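Local coordinates for sialidase B (Streptococcus pneumoniae serotype 4, PDB 4XJW), which cleaves alpha-(2->3)-, alpha-(2->6)- and alpha-(2->8)-linked terminal sialic acids from oligosaccharides, glycoproteins and glycolipids, and acts as an intramolecular trans-sialidase, at residues Arg272-Lys275 with Leu276-Ser279; Val293-Lys296 with Lys297-Lys300. The protein carries 1 engineered substitution. All coordinates share one frame; numbering follows the deposited sequence.

Interaction 1. Residues Arg272-Lys275 with Leu276-Ser279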
loop_
_atom_site.group_PDB
_atom_site.type_symbol
_atom_site.label_atom_id
_atom_site.label_comp_id
_atom_site.label_asym_id
_atom_site.label_seq_id
_atom_site.Cartn_x
_atom_site.Cartn_y
_atom_site.Cartn_z
ATOM N N ARG A 272 5.406 1.254 16.291
ATOM C CA ARG A 272 4.545 0.076 16.171
ATOM C C ARG A 272 4.072 -0.464 17.530
ATOM O O ARG A 272 3.356 -1.456 17.594
ATOM C CB ARG A 272 5.257 -1.025 15.379
ATOM C CG ARG A 272 5.910 -0.540 14.073
ATOM C CD ARG A 272 6.219 -1.692 13.097
ATOM N NE ARG A 272 4.955 -2.266 12.653
ATOM C CZ ARG A 272 4.438 -3.390 13.148
ATOM N NH1 ARG A 272 5.122 -4.107 14.020
ATOM N NH2 ARG A 272 3.246 -3.814 12.749
ATOM N N ASP A 273 4.473 0.172 18.629
ATOM C CA ASP A 273 4.025 -0.283 19.953
ATOM C C ASP A 273 2.564 0.062 20.226
ATOM O O ASP A 273 1.988 0.919 19.567
ATOM C CB ASP A 273 4.893 0.347 21.021
ATOM C CG ASP A 273 4.746 1.835 21.051
ATOM O OD1 ASP A 273 5.424 2.499 20.224
ATOM O OD2 ASP A 273 3.943 2.343 21.872
ATOM N N ASN A 274 1.974 -0.575 21.236
ATOM C CA ASN A 274 0.556 -0.368 21.512
ATOM C C ASN A 274 0.181 0.955 22.189
ATOM O O ASN A 274 -1.001 1.264 22.304
ATOM C CB ASN A 274 -0.043 -1.548 22.300
ATOM C CG ASN A 274 -0.138 -2.812 21.474
ATOM O OD1 ASN A 274 -0.147 -2.770 20.238
ATOM N ND2 ASN A 274 -0.204 -3.951 22.151
ATOM N N LYS A 275 1.157 1.724 22.663
ATOM C CA LYS A 275 0.827 3.054 23.172
ATOM C C LYS A 275 0.777 4.085 22.040
ATOM O O LYS A 275 -0.136 4.910 21.974
ATOM C CB LYS A 275 1.789 3.514 24.286
ATOM C CG LYS A 275 1.468 4.917 24.802
ATOM C CD LYS A 275 2.421 5.390 25.914
ATOM C CE LYS A 275 3.562 6.247 25.361
ATOM N NZ LYS A 275 4.832 5.486 25.193
ATOM N N LEU A 276 1.742 4.001 21.130
ATOM C CA LEU A 276 1.954 5.050 20.130
ATOM C C LEU A 276 1.487 4.769 18.697
ATOM O O LEU A 276 1.418 5.694 17.904
ATOM C CB LEU A 276 3.443 5.413 20.087
ATOM C CG LEU A 276 4.022 6.079 21.330
ATOM C CD1 LEU A 276 5.516 6.248 21.163
ATOM C CD2 LEU A 276 3.351 7.419 21.570
ATOM N N LYS A 277 1.202 3.517 18.352
ATOM C CA LYS A 277 0.938 3.184 16.935
ATOM C C LYS A 277 -0.236 3.940 16.291
ATOM O O LYS A 277 -0.262 4.098 15.078
ATOM C CB LYS A 277 0.803 1.670 16.701
ATOM C CG LYS A 277 -0.482 1.051 17.216
ATOM C CD LYS A 277 -0.397 -0.476 17.232
ATOM C CE LYS A 277 -1.700 -1.077 17.772
ATOM N NZ LYS A 277 -1.637 -2.552 17.949
ATOM N N ASN A 278 -1.197 4.425 17.074
ATOM C CA ASN A 278 -2.267 5.254 16.509
ATOM C C ASN A 278 -1.938 6.735 16.356
ATOM O O ASN A 278 -2.795 7.527 15.915
ATOM C CB ASN A 278 -3.573 5.093 17.294
ATOM C CG ASN A 278 -4.225 3.760 17.059
ATOM O OD1 ASN A 278 -3.986 3.110 16.039
ATOM N ND2 ASN A 278 -5.061 3.338 18.003
ATOM N N SER A 279 -0.704 7.106 16.693
ATOM C CA SER A 279 -0.229 8.455 16.420
ATOM C C SER A 279 -0.471 8.769 14.955
ATOM O O SER A 279 -0.197 7.938 14.070
ATOM C CB SER A 279 1.258 8.610 16.733
ATOM O OG SER A 279 1.497 8.421 18.122
HETATM O O HOH W 1 -1.919 4.172 19.912
#
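D273 heads an Asx motif that wraps the chain as far as K277 and runs straight into a type I beta turn from L276 to S279. With its CG lodged between the backbone N and carbonyl carbon (chi1 64°), D273 folds its carboxylate back over the following peptides. D273 OD2 takes the backbone N-H of L276 at 2.9 Å, from above the carboxylate plane rather than in it, and it also draws a weak bond from K275 N. The main-chain half of the motif is the bond from K277 N to D273 O, 3.0 Å long. The other carboxylate oxygen, D273 OD1, lies 3.5 Å from L276 CB, so the leucine side chain starts out across the acid. K275 bends at its last two torsions and lays its end alongside L276. On the far side of the turn, K277 is extended beyond CG and reaches next to N274, where K277 NZ meets N274 OD1 at 2.7 Å, tilted 33° from the amide carbonyl plane. L276 O is gripped twice by the closing residue of the beta turn, by S279 N and by S279 OG (2.7 Å), the hydroxyl lying on a lone pair in the carbonyl plane. A water links K275 O to N278 N. The whole coil belongs to the connection between strands 255-256 and 286-294, and it is tied to the loop ahead of strand 647-652: R272 NE and NH2 donate to L641 O and N639 O, and K277 NZ also reaches R638 O.

Interaction 2. Residues Val293-Lys296 with Lys297-Lys300; sequences VEDK and KSGK
D295 and S298 meet inside the turn of the hairpin formed by strands 286-294 and 301-308, carboxylate oxygen to hydroxyl, with S298 OG donating to D295 OD2 over 2.6 Å. The hydroxyl comes in on the anti side, only 17° out of the carboxylate plane. The same oxygen, D295 OD2, also takes the backbone S298 N at 2.9 Å, this time from well above the plane, while D295 OD1 receives a weak bond from K297 N. With CG anti to the backbone nitrogen (chi1 173°), the carboxylate is carried to the amides of K297 and S298. Joined by the weak bond from G299 N to D295 O, this makes an Asx motif. S298 OG works in both directions: it also accepts K300 N at 3.1 Å, which is an ST turn. G299 follows with a positive phi of 82° that brings the chain round, and the hairpin then closes with a nearly straight bond from D295 N to K300 O (2.8 Å). Beside it, two waters bridge E294 OE2 and G299 O, one of them only weakly to the glutamate. Further out, V293 pairs with I302. E294 OE1 accepts from S215 N, and the E294 side chain is about 6 Å from the bound inhibitor Optactin (OPX). The turn is tied to BNR repeat 3 twice: K297 NZ bonds D482 O, and S484 OG is a further hydrogen-bonding partner of D295 OD2. With donors gathered round a buried carboxylate, D295 is probably stabilised as the anion, without a salt bridge to K297.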
loop_
_atom_site.group_PDB
_atom_site.type_symbol
_atom_site.label_atom_id
_atom_site.label_comp_id
_atom_site.label_asym_id
_atom_site.label_seq_id
_atom_site.Cartn_x
_atom_site.Cartn_y
_atom_site.Cartn_z
ATOM N N VAL A 293 -6.673 6.597 -16.007
ATOM C CA VAL A 293 -7.219 6.170 -17.285
ATOM C C VAL A 293 -6.450 6.872 -18.394
ATOM O O VAL A 293 -5.826 7.914 -18.166
ATOM C CB VAL A 293 -8.728 6.502 -17.369
ATOM C CG1 VAL A 293 -8.914 7.974 -17.686
ATOM C CG2 VAL A 293 -9.402 5.651 -18.434
ATOM N N GLU A 294 -6.447 6.284 -19.585
ATOM C CA GLU A 294 -5.866 6.970 -20.740
ATOM C C GLU A 294 -6.976 7.406 -21.674
ATOM O O GLU A 294 -7.911 6.643 -21.929
ATOM C CB GLU A 294 -4.851 6.093 -21.471
ATOM C CG GLU A 294 -4.154 6.821 -22.634
ATOM C CD GLU A 294 -2.958 6.052 -23.170
ATOM O OE1 GLU A 294 -3.135 4.872 -23.524
ATOM O OE2 GLU A 294 -1.847 6.626 -23.217
ATOM N N ASP A 295 -6.870 8.634 -22.180
ATOM C CA ASP A 295 -7.868 9.191 -23.088
ATOM C C ASP A 295 -7.424 9.069 -24.537
ATOM O O ASP A 295 -6.351 9.544 -24.901
ATOM C CB ASP A 295 -8.135 10.656 -22.737
ATOM C CG ASP A 295 -9.042 11.339 -23.739
ATOM O OD1 ASP A 295 -10.026 10.706 -24.182
ATOM O OD2 ASP A 295 -8.769 12.510 -24.062
ATOM N N LYS A 296 -8.253 8.446 -25.370
ATOM C CA LYS A 296 -7.909 8.295 -26.783
ATOM C C LYS A 296 -7.986 9.610 -27.548
ATOM O O LYS A 296 -7.166 9.872 -28.432
ATOM C CB LYS A 296 -8.795 7.240 -27.444
ATOM C CG LYS A 296 -8.366 5.818 -27.150
ATOM C CD LYS A 296 -9.337 4.814 -27.757
ATOM C CE LYS A 296 -10.718 4.955 -27.141
ATOM N NZ LYS A 296 -11.651 3.891 -27.608
ATOM N N LYS A 297 -8.952 10.452 -27.204
ATOM C CA LYS A 297 -9.132 11.710 -27.924
ATOM C C LYS A 297 -7.895 12.608 -27.851
ATOM O O LYS A 297 -7.290 12.931 -28.878
ATOM C CB LYS A 297 -10.359 12.466 -27.410
ATOM C CG LYS A 297 -10.705 13.693 -28.248
ATOM C CD LYS A 297 -11.921 14.418 -27.705
ATOM C CE LYS A 297 -13.187 13.572 -27.817
ATOM N NZ LYS A 297 -14.409 14.332 -27.403
ATOM N N SER A 298 -7.528 13.012 -26.640
ATOM C CA SER A 298 -6.397 13.912 -26.438
ATOM C C SER A 298 -5.080 13.149 -26.417
ATOM O O SER A 298 -4.022 13.721 -26.674
ATOM C CB SER A 298 -6.547 14.692 -25.129
ATOM O OG SER A 298 -6.525 13.826 -23.999
ATOM N N GLY A 299 -5.143 11.858 -26.098
ATOM C CA GLY A 299 -3.937 11.071 -25.864
ATOM C C GLY A 299 -3.375 11.238 -24.460
ATOM O O GLY A 299 -2.370 10.604 -24.131
ATOM N N LYS A 300 -4.010 12.086 -23.644
ATOM C CA LYS A 300 -3.532 12.361 -22.293
ATOM C C LYS A 300 -3.810 11.194 -21.343
ATOM O O LYS A 300 -4.751 10.421 -21.522
ATOM C CB LYS A 300 -4.173 13.633 -21.721
ATOM C CG LYS A 300 -3.788 14.928 -22.436
ATOM C CD LYS A 300 -4.417 16.132 -21.749
ATOM C CE LYS A 300 -4.102 17.427 -22.492
ATOM N NZ LYS A 300 -4.803 18.598 -21.893
HETATM O O HOH W 2 -1.217 9.075 -22.285
HETATM O O HOH W 3 -1.640 8.401 -26.016
#

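In the fold
Both interactions turn on an aspartate heading an Asx motif, yet they serve different pieces of the chain and lie on opposite sides of its centre, about 44 Å apart between centres. Interaction 1 is a surface coil in the long connection leading into strand 286-294, while interaction 2 is the four-residue loop joining that strand to 301-308. At 272-279 none of the touching residues is buried, and a lysine-amide bond supplements the backbone. At 293-300 the aspartate is buried and its carboxylate more densely bonded. The side chain of R272 in interaction 1 is about 12 Å from that of R207, a probable substrate-binding residue; interaction 2 is remote from the catalytic residues but near the bound inhibitor.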